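Local coordinates for serine repeat antigen 5 (Plasmodium falciparum, PDB 6X44), which is a papain-family malaria parasite protein, a pseudo-zymogen whose prodomain packs on a protease-like domain probably lacking ordinary peptidase activity, at residues L82-I87 with M352-S357. Sequence-based numbering, arbitrary orientation.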
ATOM      1  N   LEU A  82       4.720  13.051 -17.188  1.00 31.06           N
ATOM      2  CA  LEU A  82       3.270  13.078 -17.370  1.00 36.44           C
ATOM      3  C   LEU A  82       2.857  12.384 -18.663  1.00 41.15           C
ATOM      4  O   LEU A  82       1.858  11.649 -18.692  1.00 32.04           O
ATOM      5  CB  LEU A  82       2.768  14.526 -17.351  1.00 40.70           C
ATOM      6  CG  LEU A  82       2.842  15.201 -15.983  1.00 40.62           C
ATOM      7  CD1 LEU A  82       2.399  16.620 -16.154  1.00 41.30           C
ATOM      8  CD2 LEU A  82       1.965  14.499 -14.956  1.00 38.01           C
ATOM      9  N   LYS A  83       3.645  12.574 -19.722  1.00 33.69           N
ATOM     10  CA  LYS A  83       3.405  11.845 -20.962  1.00 40.12           C
ATOM     11  C   LYS A  83       3.404  10.338 -20.730  1.00 39.16           C
ATOM     12  O   LYS A  83       2.547   9.622 -21.262  1.00 43.60           O
ATOM     13  CB  LYS A  83       4.470  12.232 -21.983  1.00 44.50           C
ATOM     14  CG  LYS A  83       4.331  11.583 -23.340  1.00 45.82           C
ATOM     15  CD  LYS A  83       5.692  11.494 -24.029  1.00 48.61           C
ATOM     16  CE  LYS A  83       6.494  10.294 -23.514  1.00 55.78           C
ATOM     17  NZ  LYS A  83       7.932  10.373 -23.884  1.00 53.15           N
ATOM     18  N   ARG A  84       4.359   9.830 -19.953  1.00 41.17           N
ATOM     19  CA  ARG A  84       4.422   8.386 -19.719  1.00 42.80           C
ATOM     20  C   ARG A  84       3.223   7.907 -18.908  1.00 38.05           C
ATOM     21  O   ARG A  84       2.689   6.819 -19.139  1.00 35.18           O
ATOM     22  CB  ARG A  84       5.726   8.029 -19.002  1.00 41.55           C
ATOM     23  CG  ARG A  84       6.998   8.377 -19.764  1.00 46.58           C
ATOM     24  CD  ARG A  84       8.221   8.384 -18.821  1.00 49.13           C
ATOM     25  NE  ARG A  84       8.244   7.197 -17.960  1.00 55.07           N
ATOM     26  CZ  ARG A  84       9.023   7.052 -16.889  1.00 60.33           C
ATOM     27  NH1 ARG A  84       9.856   8.033 -16.517  1.00 51.05           N
ATOM     28  NH2 ARG A  84       8.968   5.919 -16.193  1.00 44.71           N
ATOM     29  N   LEU A  85       2.784   8.708 -17.955  1.00 43.51           N
ATOM     30  CA  LEU A  85       1.604   8.352 -17.182  1.00 41.06           C
ATOM     31  C   LEU A  85       0.366   8.277 -18.062  1.00 42.45           C
ATOM     32  O   LEU A  85      -0.428   7.338 -17.943  1.00 47.71           O
ATOM     33  CB  LEU A  85       1.428   9.379 -16.083  1.00 44.37           C
ATOM     34  CG  LEU A  85       0.550   9.091 -14.900  1.00 50.19           C
ATOM     35  CD1 LEU A  85       1.009   7.833 -14.189  1.00 42.76           C
ATOM     36  CD2 LEU A  85       0.697  10.346 -14.012  1.00 51.88           C
ATOM     37  N   LEU A  86       0.194   9.246 -18.967  1.00 42.12           N
ATOM     38  CA  LEU A  86      -0.970   9.236 -19.848  1.00 55.11           C
ATOM     39  C   LEU A  86      -0.943   8.030 -20.785  1.00 53.50           C
ATOM     40  O   LEU A  86      -1.960   7.357 -20.972  1.00 56.28           O
ATOM     41  CB  LEU A  86      -1.035  10.548 -20.634  1.00 41.30           C
ATOM     42  CG  LEU A  86      -1.332  11.769 -19.758  1.00 43.78           C
ATOM     43  CD1 LEU A  86      -1.068  13.084 -20.494  1.00 50.13           C
ATOM     44  CD2 LEU A  86      -2.759  11.732 -19.240  1.00 43.88           C
ATOM     45  N   ILE A  87       0.221   7.719 -21.352  1.00 45.47           N
ATOM     46  CA  ILE A  87       0.346   6.529 -22.190  1.00 54.34           C
ATOM     47  C   ILE A  87      -0.053   5.271 -21.411  1.00 56.15           C
ATOM     48  O   ILE A  87      -0.863   4.467 -21.885  1.00 50.94           O
ATOM     49  CB  ILE A  87       1.776   6.435 -22.746  1.00 41.71           C
ATOM     50  CG1 ILE A  87       1.944   7.462 -23.858  1.00 47.45           C
ATOM     51  CG2 ILE A  87       2.064   5.048 -23.286  1.00 52.88           C
ATOM     52  CD1 ILE A  87       3.357   7.866 -24.096  1.00 44.95           C
ATOM     53  N   MET A 352       7.709  -1.876  -9.557  1.00 43.85           N
ATOM     54  CA  MET A 352       6.543  -1.009  -9.507  1.00 52.43           C
ATOM     55  C   MET A 352       6.955   0.442  -9.281  1.00 54.83           C
ATOM     56  O   MET A 352       7.896   0.725  -8.526  1.00 54.31           O
ATOM     57  CB  MET A 352       5.600  -1.431  -8.372  1.00 45.66           C
ATOM     58  CG  MET A 352       5.163  -2.896  -8.402  1.00 47.71           C
ATOM     59  SD  MET A 352       5.187  -3.605  -6.732  1.00 50.39           S
ATOM     60  CE  MET A 352       4.229  -2.406  -5.838  1.00 40.42           C
ATOM     61  N   GLY A 353       6.210   1.359  -9.910  1.00 38.56           N
ATOM     62  CA  GLY A 353       6.485   2.780  -9.830  1.00 33.25           C
ATOM     63  C   GLY A 353       5.252   3.659  -9.987  1.00 34.78           C
ATOM     64  O   GLY A 353       4.113   3.176  -9.999  1.00 32.72           O
ATOM     65  N   TYR A 354       5.480   4.960 -10.157  1.00 32.77           N
ATOM     66  CA  TYR A 354       4.390   5.928 -10.125  1.00 32.27           C
ATOM     67  C   TYR A 354       3.353   5.659 -11.221  1.00 32.03           C
ATOM     68  O   TYR A 354       2.163   5.967 -11.045  1.00 32.24           O
ATOM     69  CB  TYR A 354       4.974   7.350 -10.238  1.00 32.49           C
ATOM     70  CG  TYR A 354       5.293   7.780 -11.649  1.00 30.74           C
ATOM     71  CD1 TYR A 354       6.259   7.114 -12.406  1.00 33.28           C
ATOM     72  CD2 TYR A 354       4.610   8.824 -12.235  1.00 29.07           C
ATOM     73  CE1 TYR A 354       6.528   7.493 -13.735  1.00 31.93           C
ATOM     74  CE2 TYR A 354       4.877   9.220 -13.531  1.00 33.85           C
ATOM     75  CZ  TYR A 354       5.825   8.546 -14.279  1.00 38.13           C
ATOM     76  OH  TYR A 354       6.088   8.969 -15.557  1.00 33.75           O
ATOM     77  N   GLU A 355       3.780   5.083 -12.339  1.00 29.02           N
ATOM     78  CA  GLU A 355       2.935   4.837 -13.503  1.00 33.56           C
ATOM     79  C   GLU A 355       2.316   3.436 -13.510  1.00 39.13           C
ATOM     80  O   GLU A 355       1.646   3.077 -14.479  1.00 35.20           O
ATOM     81  CB  GLU A 355       3.763   5.056 -14.799  1.00 36.40           C
ATOM     82  CG  GLU A 355       4.603   3.826 -15.262  1.00 38.66           C
ATOM     83  CD  GLU A 355       5.937   3.674 -14.525  1.00 52.07           C
ATOM     84  OE1 GLU A 355       5.986   3.805 -13.271  1.00 42.86           O
ATOM     85  OE2 GLU A 355       6.956   3.405 -15.211  1.00 61.36           O
ATOM     86  N   PHE A 356       2.550   2.637 -12.468  1.00 36.29           N
ATOM     87  CA  PHE A 356       2.111   1.246 -12.419  1.00 33.43           C
ATOM     88  C   PHE A 356       0.598   1.171 -12.523  1.00 39.10           C
ATOM     89  O   PHE A 356      -0.135   1.890 -11.829  1.00 35.58           O
ATOM     90  CB  PHE A 356       2.598   0.624 -11.117  1.00 33.36           C
ATOM     91  CG  PHE A 356       2.432  -0.873 -11.003  1.00 41.28           C
ATOM     92  CD1 PHE A 356       3.371  -1.754 -11.563  1.00 49.11           C
ATOM     93  CD2 PHE A 356       1.401  -1.402 -10.244  1.00 36.58           C
ATOM     94  CE1 PHE A 356       3.228  -3.141 -11.401  1.00 45.77           C
ATOM     95  CE2 PHE A 356       1.249  -2.764 -10.083  1.00 28.66           C
ATOM     96  CZ  PHE A 356       2.164  -3.646 -10.653  1.00 36.83           C
ATOM     97  N   SER A 357       0.127   0.294 -13.391  1.00 38.52           N
ATOM     98  CA  SER A 357      -1.304   0.194 -13.628  1.00 41.49           C
ATOM     99  C   SER A 357      -1.938  -0.607 -12.510  1.00 38.48           C
ATOM    100  O   SER A 357      -1.484  -1.712 -12.190  1.00 34.73           O
ATOM    101  CB  SER A 357      -1.607  -0.474 -14.966  1.00 40.66           C
ATOM    102  OG  SER A 357      -3.006  -0.690 -15.028  1.00 34.96           O
TER
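The guanidinium of R84 takes the hydroxyl of Y354 over one face, OH standing 3.6 Å above its plane toward the rim, while OE2 of E355 comes to the edge. R84 NH2 lies in the plane of the Y354 ring, at its edge, 3.8 Å from CE1, and the two flat groups are almost perpendicular (86°); this is not a stack. One ring face of Y354 carries CB of the next residue, E355. The salt bridge from R84 NH2 to E355 OE2 spans 3.4 Å, and its hydrogen bond is weak, bent to 134° at the hydrogen, with guanidinium and carboxylate planes steeply turned against each other. A bend at chi3 (47°) of R84 folds the guanidinium over the hydroxyl. Next along the helix, L85 rests CD1 against the turn, 3.6 Å from CA of E355 and 4.2 Å from CE2 of Y354, reaching the ring obliquely. Residues G353 to F356 form a type I beta turn, closed by the bond from F356 N to G353 O (3.0 Å). Y354 OH also hydrogen-bonds to the carbonyl of N81, and V111 touches both R84 and Y354. Helix 75-87, probably part of the prodomain, meets a loop of the papain-like domain between strands 342-346 and 361-362. The junction therefore rests on the apolar contact of L85 with the turn and on the tyrosine's bond to N81 O, with the loose ion pair probably adding modest electrostatic attraction at its margin.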